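Local coordinates for Tol-Pal system protein TolB (Acinetobacter baumannii, PDB 7MX5) that probably works in the periplasm as part of the Tol-Pal system, which takes part in outer membrane invagination during cell division and is important for outer membrane integrity, at residues A[83-88]-A[101-106]; A[23-28]-A[74-79]; A[259-264]-A[272-277]. One frame throughout, in Å; residues are numbered along the deposited sequence.

Interaction 1: residues A[83-88]-A[101-106]; sequences FEVHYQ and ELLNVP
The carbonyl oxygen of Glu101 is met by three groups of the facing strand. The backbone N of Tyr87 donates to Glu101 O at 3.0 Å, nearly along the C=O axis. His86 adds two weaker, carbon-borne contacts: its CA-H points at this oxygen, and its CD2 brings the edge of the imidazole to 3.2 Å from Glu101 O, the oxygen lying in the ring plane. His86 CG is anti to the backbone N (chi1 -175°), beside its own carbonyl carbon. Its NE2 makes a hydrogen bond with Asn100 OD1.

The two strands run antiparallel. Phe83-Val105, Val85-Leu103 and Tyr87-Glu101 are hydrogen-bonded pairs with two bonds each, whereas Glu84-Asn104 and His86-Leu102 are non-hydrogen-bonded. On the face carrying Phe83, Val85 and Tyr87, the Val105 methine CB stands over one face of the Phe83 ring, 3.7 Å from its centroid, a CH-pi contact, and Val105 CG1 reaches Phe83 CE1 at 3.5 Å. Val85 CG1 lies 3.7 Å from Leu103 CB, and Tyr87 CZ packs 3.6 Å from Glu101 CB. Helix 110-126 covers this side through Ile110, Met116, Val117 and Ala120, apolar cover that suits Phe83, Leu103 and the ring of Tyr87. On the other face, Leu102 CD2 lies against the end of the partly exposed Glu84 chain, 3.6 Å from Glu84 CD, with Glu84 CG also close.

The hydrogen-bonded pairs thus satisfy one another within the hairpin, while Glu84 and His86 turn their backbone bonds to strand 70-78; the side chains divide into a mostly apolar face, with Glu101 at its exposed end, and a mixed, more solvent-accessible one.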
loop_
_atom_site.group_PDB
_atom_site.type_symbol
_atom_site.label_atom_id
_atom_site.label_comp_id
_atom_site.label_asym_id
_atom_site.label_seq_id
_atom_site.Cartn_x
_atom_site.Cartn_y
_atom_site.Cartn_z
ATOM N N PHE A 83 -19.797 20.171 -6.286
ATOM C CA PHE A 83 -21.015 19.649 -5.687
ATOM C C PHE A 83 -20.765 19.330 -4.221
ATOM O O PHE A 83 -19.625 19.158 -3.783
ATOM C CB PHE A 83 -21.521 18.404 -6.428
ATOM C CG PHE A 83 -20.640 17.197 -6.267
ATOM C CD1 PHE A 83 -19.530 17.020 -7.077
ATOM C CD2 PHE A 83 -20.928 16.232 -5.314
ATOM C CE1 PHE A 83 -18.724 15.908 -6.937
ATOM C CE2 PHE A 83 -20.123 15.120 -5.167
ATOM C CZ PHE A 83 -19.019 14.957 -5.979
ATOM N N GLU A 84 -21.859 19.257 -3.470
ATOM C CA GLU A 84 -21.844 18.881 -2.067
ATOM C C GLU A 84 -22.444 17.491 -1.914
ATOM O O GLU A 84 -23.373 17.125 -2.642
ATOM C CB GLU A 84 -22.640 19.879 -1.221
ATOM C CG GLU A 84 -21.793 20.817 -0.388
ATOM C CD GLU A 84 -22.607 21.933 0.234
ATOM O OE1 GLU A 84 -23.814 21.724 0.480
ATOM O OE2 GLU A 84 -22.040 23.020 0.477
ATOM N N VAL A 85 -21.913 16.718 -0.972
ATOM C CA VAL A 85 -22.472 15.418 -0.626
ATOM C C VAL A 85 -22.785 15.421 0.864
ATOM O O VAL A 85 -21.891 15.614 1.697
ATOM C CB VAL A 85 -21.532 14.258 -1.002
ATOM C CG1 VAL A 85 -20.109 14.514 -0.522
ATOM C CG2 VAL A 85 -22.065 12.945 -0.443
ATOM N N HIS A 86 -24.060 15.242 1.193
ATOM C CA HIS A 86 -24.518 15.082 2.568
ATOM C C HIS A 86 -24.858 13.611 2.755
ATOM O O HIS A 86 -25.840 13.122 2.188
ATOM C CB HIS A 86 -25.723 15.975 2.854
ATOM C CG HIS A 86 -26.172 15.943 4.282
ATOM N ND1 HIS A 86 -27.412 16.393 4.684
ATOM C CD2 HIS A 86 -25.549 15.510 5.404
ATOM C CE1 HIS A 86 -27.532 16.242 5.989
ATOM N NE2 HIS A 86 -26.415 15.709 6.451
ATOM N N TYR A 87 -24.045 12.903 3.535
ATOM C CA TYR A 87 -24.197 11.466 3.700
ATOM C C TYR A 87 -24.311 11.112 5.175
ATOM O O TYR A 87 -23.832 11.841 6.049
ATOM C CB TYR A 87 -23.025 10.700 3.063
ATOM C CG TYR A 87 -21.681 10.962 3.704
ATOM C CD1 TYR A 87 -20.910 12.052 3.324
ATOM C CD2 TYR A 87 -21.175 10.110 4.678
ATOM C CE1 TYR A 87 -19.678 12.293 3.902
ATOM C CE2 TYR A 87 -19.944 10.343 5.261
ATOM C CZ TYR A 87 -19.199 11.435 4.869
ATOM O OH TYR A 87 -17.973 11.671 5.446
ATOM N N GLN A 88 -24.957 9.977 5.440
ATOM C CA GLN A 88 -25.157 9.490 6.797
ATOM C C GLN A 88 -24.857 8.000 6.853
ATOM O O GLN A 88 -24.925 7.290 5.847
ATOM C CB GLN A 88 -26.586 9.748 7.294
ATOM C CG GLN A 88 -26.988 11.210 7.334
ATOM C CD GLN A 88 -28.446 11.399 7.703
ATOM O OE1 GLN A 88 -29.323 10.699 7.195
ATOM N NE2 GLN A 88 -28.713 12.348 8.592
ATOM N N GLU A 101 -22.441 13.714 7.989
ATOM C CA GLU A 101 -21.374 14.587 7.531
ATOM C C GLU A 101 -21.722 15.207 6.186
ATOM O O GLU A 101 -22.499 14.652 5.404
ATOM C CB GLU A 101 -20.047 13.824 7.410
ATOM C CG GLU A 101 -19.610 13.124 8.686
ATOM C CD GLU A 101 -18.944 14.064 9.670
ATOM O OE1 GLU A 101 -18.798 15.262 9.348
ATOM O OE2 GLU A 101 -18.565 13.605 10.768
ATOM N N LEU A 102 -21.128 16.370 5.931
ATOM C CA LEU A 102 -21.158 17.015 4.627
ATOM C C LEU A 102 -19.728 17.172 4.135
ATOM O O LEU A 102 -18.852 17.605 4.892
ATOM C CB LEU A 102 -21.846 18.382 4.687
ATOM C CG LEU A 102 -22.001 19.069 3.327
ATOM C CD1 LEU A 102 -23.428 18.948 2.811
ATOM C CD2 LEU A 102 -21.563 20.525 3.390
ATOM N N LEU A 103 -19.493 16.814 2.877
ATOM C CA LEU A 103 -18.182 16.940 2.256
ATOM C C LEU A 103 -18.318 17.795 1.006
ATOM O O LEU A 103 -19.117 17.478 0.118
ATOM C CB LEU A 103 -17.597 15.567 1.916
ATOM C CG LEU A 103 -16.278 15.568 1.140
ATOM C CD1 LEU A 103 -15.106 15.821 2.075
ATOM C CD2 LEU A 103 -16.095 14.257 0.390
ATOM N N ASN A 104 -17.552 18.879 0.945
ATOM C CA ASN A 104 -17.541 19.751 -0.220
ATOM C C ASN A 104 -16.541 19.218 -1.235
ATOM O O ASN A 104 -15.373 18.985 -0.904
ATOM C CB ASN A 104 -17.193 21.184 0.181
ATOM C CG ASN A 104 -18.413 21.987 0.582
ATOM O OD1 ASN A 104 -19.099 22.561 -0.264
ATOM N ND2 ASN A 104 -18.696 22.025 1.879
ATOM N N VAL A 105 -17.001 19.020 -2.462
ATOM C CA VAL A 105 -16.205 18.407 -3.520
ATOM C C VAL A 105 -15.945 19.460 -4.590
ATOM O O VAL A 105 -16.899 20.044 -5.122
ATOM C CB VAL A 105 -16.906 17.179 -4.116
ATOM C CG1 VAL A 105 -15.922 16.371 -4.932
ATOM C CG2 VAL A 105 -17.519 16.335 -3.012
ATOM N N PRO A 106 -14.693 19.731 -4.937
ATOM C CA PRO A 106 -14.419 20.758 -5.948
ATOM C C PRO A 106 -14.407 20.199 -7.365
ATOM O O PRO A 106 -13.367 19.764 -7.872
ATOM C CB PRO A 106 -13.047 21.292 -5.525
ATOM C CG PRO A 106 -12.381 20.113 -4.872
ATOM C CD PRO A 106 -13.466 19.247 -4.282
#

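Interaction 2: residues A[23-28]-A[74-79]; sequences NNDNGL and GQIKQT
Asn23 and Gln75 make the one hydrogen bond that crosses between loop 23-28 and strand 74-78. Asn23 ND2 donates to Gln75 OE1 at 2.7 Å, meeting it in the carbonyl plane on a lone pair. The bond is bent, with 131° at the hydrogen, and the two amide planes stand 63° apart. Asn23 OD1 also lies 2.8 Å from Gln75 OE1, a close approach of two acceptors that counts against reading the bond as a strong one. The bend at chi2 of Gln75 turns its CD toward Asn23. The site is exposed at Asn23 and partly exposed at Gln75, a place where polar ends are well suited.

Packing rests on Ile76, whose side chain points at the loop. Chi2 is extended (165°) and sends CD1 into the bend of the chain: it lies 3.3 Å from Asn26 N, 3.3 Å from Asp25 OD1 and 3.9 Å from Leu28 CB. The other branch, CG2, touches the loop further back, 3.3 Å from Asn24 O. A beta-branched residue thus fills the curve of the loop with both arms, and Phe83 of the next strand packs against it too.

Within the loop the hydrogen bonds centre on the Asp25 carboxylate. Asp25 OD2 accepts from Gly27 N at 2.8 Å, approached from above the carboxylate plane, and Leu28 N makes weak bonds to both carboxylate oxygens. Glycine is called for at position 27, where the backbone angles would jam a CB against the carbonyl oxygen of Asn26.

The bond from Gly27 N to Asp25 defines an Asx turn, here just before helix 29-37. The arrangement belongs to a strand-to-helix connection of an alpha/beta domain: the loop leaves strand 16-19 and passes beside its parallel neighbour, strand 70-78.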
loop_
_atom_site.group_PDB
_atom_site.type_symbol
_atom_site.label_atom_id
_atom_site.label_comp_id
_atom_site.label_asym_id
_atom_site.label_seq_id
_atom_site.Cartn_x
_atom_site.Cartn_y
_atom_site.Cartn_z
ATOM N N ASN A 23 -30.186 10.580 -4.045
ATOM C CA ASN A 23 -31.014 11.328 -4.979
ATOM C C ASN A 23 -30.171 12.379 -5.689
ATOM O O ASN A 23 -29.341 13.053 -5.070
ATOM C CB ASN A 23 -32.190 11.981 -4.254
ATOM C CG ASN A 23 -31.768 12.712 -2.998
ATOM O OD1 ASN A 23 -31.156 13.776 -3.064
ATOM N ND2 ASN A 23 -32.097 12.144 -1.843
ATOM N N ASN A 24 -30.379 12.503 -7.002
ATOM C CA ASN A 24 -29.571 13.379 -7.852
ATOM C C ASN A 24 -28.088 13.027 -7.733
ATOM O O ASN A 24 -27.230 13.890 -7.537
ATOM C CB ASN A 24 -29.820 14.854 -7.522
ATOM C CG ASN A 24 -29.337 15.786 -8.614
ATOM O OD1 ASN A 24 -29.270 15.409 -9.784
ATOM N ND2 ASN A 24 -28.997 17.013 -8.237
ATOM N N ASP A 25 -27.792 11.736 -7.851
ATOM C CA ASP A 25 -26.432 11.255 -7.669
ATOM C C ASP A 25 -25.536 11.692 -8.823
ATOM O O ASP A 25 -25.972 11.820 -9.969
ATOM C CB ASP A 25 -26.415 9.732 -7.543
ATOM C CG ASP A 25 -25.040 9.190 -7.212
ATOM O OD1 ASP A 25 -24.520 9.504 -6.119
ATOM O OD2 ASP A 25 -24.480 8.444 -8.040
ATOM N N ASN A 26 -24.265 11.919 -8.499
ATOM C CA ASN A 26 -23.255 12.348 -9.457
ATOM C C ASN A 26 -22.427 11.192 -10.000
ATOM O O ASN A 26 -21.485 11.428 -10.762
ATOM C CB ASN A 26 -22.325 13.374 -8.800
ATOM C CG ASN A 26 -21.909 14.478 -9.746
ATOM O OD1 ASN A 26 -22.455 14.615 -10.841
ATOM N ND2 ASN A 26 -20.929 15.272 -9.331
ATOM N N GLY A 27 -22.762 9.956 -9.642
ATOM C CA GLY A 27 -21.853 8.844 -9.822
ATOM C C GLY A 27 -21.018 8.551 -8.599
ATOM O O GLY A 27 -19.995 7.865 -8.708
ATOM N N LEU A 28 -21.430 9.050 -7.433
ATOM C CA LEU A 28 -20.640 8.951 -6.213
ATOM C C LEU A 28 -20.876 7.628 -5.495
ATOM O O LEU A 28 -19.923 6.922 -5.148
ATOM C CB LEU A 28 -20.975 10.128 -5.292
ATOM C CG LEU A 28 -20.070 10.489 -4.111
ATOM C CD1 LEU A 28 -20.390 9.657 -2.874
ATOM C CD2 LEU A 28 -18.615 10.341 -4.493
ATOM N N GLY A 74 -27.601 9.411 1.340
ATOM C CA GLY A 74 -26.866 10.561 0.851
ATOM C C GLY A 74 -27.709 11.474 -0.006
ATOM O O GLY A 74 -28.733 11.072 -0.568
ATOM N N GLN A 75 -27.254 12.722 -0.103
ATOM C CA GLN A 75 -27.897 13.751 -0.909
ATOM C C GLN A 75 -26.815 14.583 -1.578
ATOM O O GLN A 75 -25.883 15.041 -0.911
ATOM C CB GLN A 75 -28.800 14.646 -0.053
ATOM C CG GLN A 75 -29.744 15.529 -0.853
ATOM C CD GLN A 75 -31.164 15.497 -0.323
ATOM O OE1 GLN A 75 -31.857 14.486 -0.430
ATOM N NE2 GLN A 75 -31.608 16.611 0.247
ATOM N N ILE A 76 -26.935 14.778 -2.889
ATOM C CA ILE A 76 -25.948 15.513 -3.673
ATOM C C ILE A 76 -26.589 16.795 -4.185
ATOM O O ILE A 76 -27.655 16.760 -4.812
ATOM C CB ILE A 76 -25.401 14.663 -4.832
ATOM C CG1 ILE A 76 -24.281 13.750 -4.331
ATOM C CG2 ILE A 76 -24.887 15.550 -5.959
ATOM C CD1 ILE A 76 -23.924 12.637 -5.286
ATOM N N LYS A 77 -25.938 17.925 -3.912
ATOM C CA LYS A 77 -26.385 19.232 -4.376
ATOM C C LYS A 77 -25.219 19.934 -5.054
ATOM O O LYS A 77 -24.132 20.038 -4.477
ATOM C CB LYS A 77 -26.920 20.082 -3.219
ATOM C CG LYS A 77 -28.264 19.620 -2.677
ATOM C CD LYS A 77 -29.417 20.291 -3.407
ATOM C CE LYS A 77 -30.743 20.026 -2.711
ATOM N NZ LYS A 77 -31.857 20.812 -3.311
ATOM N N GLN A 78 -25.446 20.411 -6.274
ATOM C CA GLN A 78 -24.390 21.064 -7.034
ATOM C C GLN A 78 -24.087 22.443 -6.461
ATOM O O GLN A 78 -24.988 23.162 -6.020
ATOM C CB GLN A 78 -24.794 21.181 -8.504
ATOM C CG GLN A 78 -23.627 21.296 -9.470
ATOM C CD GLN A 78 -23.042 19.946 -9.843
ATOM O OE1 GLN A 78 -23.602 18.901 -9.508
ATOM N NE2 GLN A 78 -21.913 19.962 -10.542
ATOM N N THR A 79 -22.810 22.808 -6.469
ATOM C CA THR A 79 -22.348 24.113 -6.019
ATOM C C THR A 79 -21.634 24.825 -7.165
ATOM O O THR A 79 -21.478 24.284 -8.263
ATOM C CB THR A 79 -21.425 23.985 -4.802
ATOM O OG1 THR A 79 -20.555 22.859 -4.973
ATOM C CG2 THR A 79 -22.242 23.800 -3.531
#

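Interaction 3: residues A[259-264]-A[272-277]; sequences IDTEAR and FIFTSD
Within one four-stranded blade of the beta-propeller, Arg264 and Ile273 form a hydrogen-bonded antiparallel pair of the first hairpin: Arg264 N to Ile273 O and Ile273 N to Arg264 O, both 2.9 Å. Toward Thr261 the backbone pairing gives way to a side-chain bond. Thr261 OG1, anti to its backbone N (chi1 -175°), donates to Thr275 O at 2.6 Å, lying in the carbonyl plane on a lone pair; a threonine suits this buried spot because its short hydroxyl can take the part of a backbone donor. Between this bond and Ala263, Glu262 O receives a CA-H contact from Phe274.

Further along, Ile259 crosses Thr275 and Asp277 at about a right angle: its CG1 lies 3.6 Å from Asp277 CB and its CD1 3.8 Å from Thr275 CG2. At the other end, the small Ala263 sets its CB 3.6 Å from Phe272 CD1.

Neighbouring blades close over both faces. Ile240 of strand 239-244 packs on Thr261, Ala263, Phe272 and Phe274, while strand 304-309 meets Arg264, Ile273 and Thr275; Arg306 there forms a salt bridge with Glu262 and bonds to Thr275 OG1 through its backbone N.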
loop_
_atom_site.group_PDB
_atom_site.type_symbol
_atom_site.label_atom_id
_atom_site.label_comp_id
_atom_site.label_asym_id
_atom_site.label_seq_id
_atom_site.Cartn_x
_atom_site.Cartn_y
_atom_site.Cartn_z
ATOM N N ILE A 259 24.622 -11.791 -0.385
ATOM C CA ILE A 259 23.334 -11.708 -1.059
ATOM C C ILE A 259 22.924 -10.243 -1.121
ATOM O O ILE A 259 23.481 -9.387 -0.433
ATOM C CB ILE A 259 22.239 -12.546 -0.362
ATOM C CG1 ILE A 259 22.065 -12.099 1.091
ATOM C CG2 ILE A 259 22.563 -14.032 -0.444
ATOM C CD1 ILE A 259 20.730 -12.488 1.692
ATOM N N ASP A 260 21.937 -9.960 -1.966
ATOM C CA ASP A 260 21.407 -8.609 -2.074
ATOM C C ASP A 260 20.462 -8.326 -0.915
ATOM O O ASP A 260 19.625 -9.161 -0.557
ATOM C CB ASP A 260 20.685 -8.416 -3.407
ATOM C CG ASP A 260 21.051 -7.107 -4.080
ATOM O OD1 ASP A 260 20.829 -6.040 -3.469
ATOM O OD2 ASP A 260 21.563 -7.145 -5.219
ATOM N N THR A 261 20.599 -7.141 -0.327
ATOM C CA THR A 261 19.862 -6.777 0.871
ATOM C C THR A 261 19.171 -5.434 0.680
ATOM O O THR A 261 19.495 -4.664 -0.229
ATOM C CB THR A 261 20.783 -6.716 2.098
ATOM O OG1 THR A 261 20.001 -6.475 3.274
ATOM C CG2 THR A 261 21.811 -5.608 1.935
ATOM N N GLU A 262 18.199 -5.169 1.551
ATOM C CA GLU A 262 17.458 -3.917 1.569
ATOM C C GLU A 262 17.185 -3.530 3.014
ATOM O O GLU A 262 16.816 -4.380 3.829
ATOM C CB GLU A 262 16.130 -4.022 0.799
ATOM C CG GLU A 262 16.229 -4.693 -0.564
ATOM C CD GLU A 262 16.037 -6.196 -0.489
ATOM O OE1 GLU A 262 15.782 -6.710 0.620
ATOM O OE2 GLU A 262 16.149 -6.862 -1.540
ATOM N N ALA A 263 17.363 -2.249 3.326
ATOM C CA ALA A 263 17.168 -1.732 4.673
ATOM C C ALA A 263 15.892 -0.903 4.735
ATOM O O ALA A 263 15.611 -0.111 3.830
ATOM C CB ALA A 263 18.364 -0.886 5.115
ATOM N N ARG A 264 15.123 -1.088 5.807
ATOM C CA ARG A 264 13.857 -0.389 6.003
ATOM C C ARG A 264 13.794 0.128 7.433
ATOM O O ARG A 264 13.930 -0.651 8.381
ATOM C CB ARG A 264 12.666 -1.307 5.714
ATOM C CG ARG A 264 12.683 -1.935 4.329
ATOM C CD ARG A 264 11.710 -1.232 3.398
ATOM N NE ARG A 264 11.844 -1.690 2.020
ATOM C CZ ARG A 264 10.827 -1.887 1.193
ATOM N NH1 ARG A 264 9.577 -1.685 1.576
ATOM N NH2 ARG A 264 11.070 -2.297 -0.048
ATOM N N PHE A 272 16.479 -0.060 12.112
ATOM C CA PHE A 272 16.017 -0.491 10.802
ATOM C C PHE A 272 16.229 -1.993 10.681
ATOM O O PHE A 272 17.065 -2.582 11.370
ATOM C CB PHE A 272 16.728 0.259 9.659
ATOM C CG PHE A 272 18.185 -0.093 9.492
ATOM C CD1 PHE A 272 18.573 -1.169 8.708
ATOM C CD2 PHE A 272 19.167 0.679 10.087
ATOM C CE1 PHE A 272 19.909 -1.485 8.546
ATOM C CE2 PHE A 272 20.505 0.372 9.924
ATOM C CZ PHE A 272 20.876 -0.712 9.155
ATOM N N ILE A 273 15.453 -2.611 9.796
ATOM C CA ILE A 273 15.552 -4.039 9.542
ATOM C C ILE A 273 16.171 -4.252 8.167
ATOM O O ILE A 273 16.156 -3.370 7.303
ATOM C CB ILE A 273 14.185 -4.747 9.650
ATOM C CG1 ILE A 273 13.277 -4.341 8.489
ATOM C CG2 ILE A 273 13.526 -4.433 10.985
ATOM C CD1 ILE A 273 12.056 -5.219 8.340
ATOM N N PHE A 274 16.722 -5.447 7.969
ATOM C CA PHE A 274 17.423 -5.757 6.731
ATOM C C PHE A 274 17.577 -7.265 6.605
ATOM O O PHE A 274 17.481 -8.005 7.588
ATOM C CB PHE A 274 18.794 -5.070 6.672
ATOM C CG PHE A 274 19.750 -5.530 7.736
ATOM C CD1 PHE A 274 19.599 -5.121 9.053
ATOM C CD2 PHE A 274 20.797 -6.378 7.420
ATOM C CE1 PHE A 274 20.475 -5.546 10.030
ATOM C CE2 PHE A 274 21.675 -6.808 8.394
ATOM C CZ PHE A 274 21.514 -6.391 9.702
ATOM N N THR A 275 17.819 -7.707 5.373
ATOM C CA THR A 275 18.053 -9.113 5.075
ATOM C C THR A 275 19.545 -9.409 5.132
ATOM O O THR A 275 20.371 -8.575 4.750
ATOM C CB THR A 275 17.494 -9.468 3.695
ATOM O OG1 THR A 275 16.083 -9.217 3.672
ATOM C CG2 THR A 275 17.753 -10.930 3.361
ATOM N N SER A 276 19.889 -10.602 5.615
ATOM C CA SER A 276 21.284 -10.939 5.843
ATOM C C SER A 276 21.505 -12.430 5.645
ATOM O O SER A 276 20.664 -13.246 6.032
ATOM C CB SER A 276 21.708 -10.533 7.254
ATOM O OG SER A 276 23.047 -10.924 7.492
ATOM N N ASP A 277 22.647 -12.778 5.049
ATOM C CA ASP A 277 23.071 -14.164 4.892
ATOM C C ASP A 277 24.243 -14.511 5.804
ATOM O O ASP A 277 24.918 -15.523 5.587
ATOM C CB ASP A 277 23.436 -14.448 3.434
ATOM C CG ASP A 277 23.293 -15.916 3.067
ATOM O OD1 ASP A 277 22.149 -16.419 3.063
ATOM O OD2 ASP A 277 24.321 -16.566 2.784
#

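Interactions 1 and 2 belong to the amino-terminal alpha/beta region and touch: strands 70-78 and 83-91 are neighbours in one sheet, and Phe83 packs on Asn26 of interaction 2. Interaction 3 lies in the propeller, on the other side of the chain's centre, with its centre about 46 Å from that of interaction 1. Interactions 1 and 3 both join strands of a hairpin, but interaction 1 is ladder-like and partly buried, whereas interaction 3 is a buried contact with fewer backbone bonds, supplemented by a threonine hydroxyl. Interaction 2, also partly buried, instead sets a loop against a strand, relying on one isoleucine and a pair of amides toward the surface.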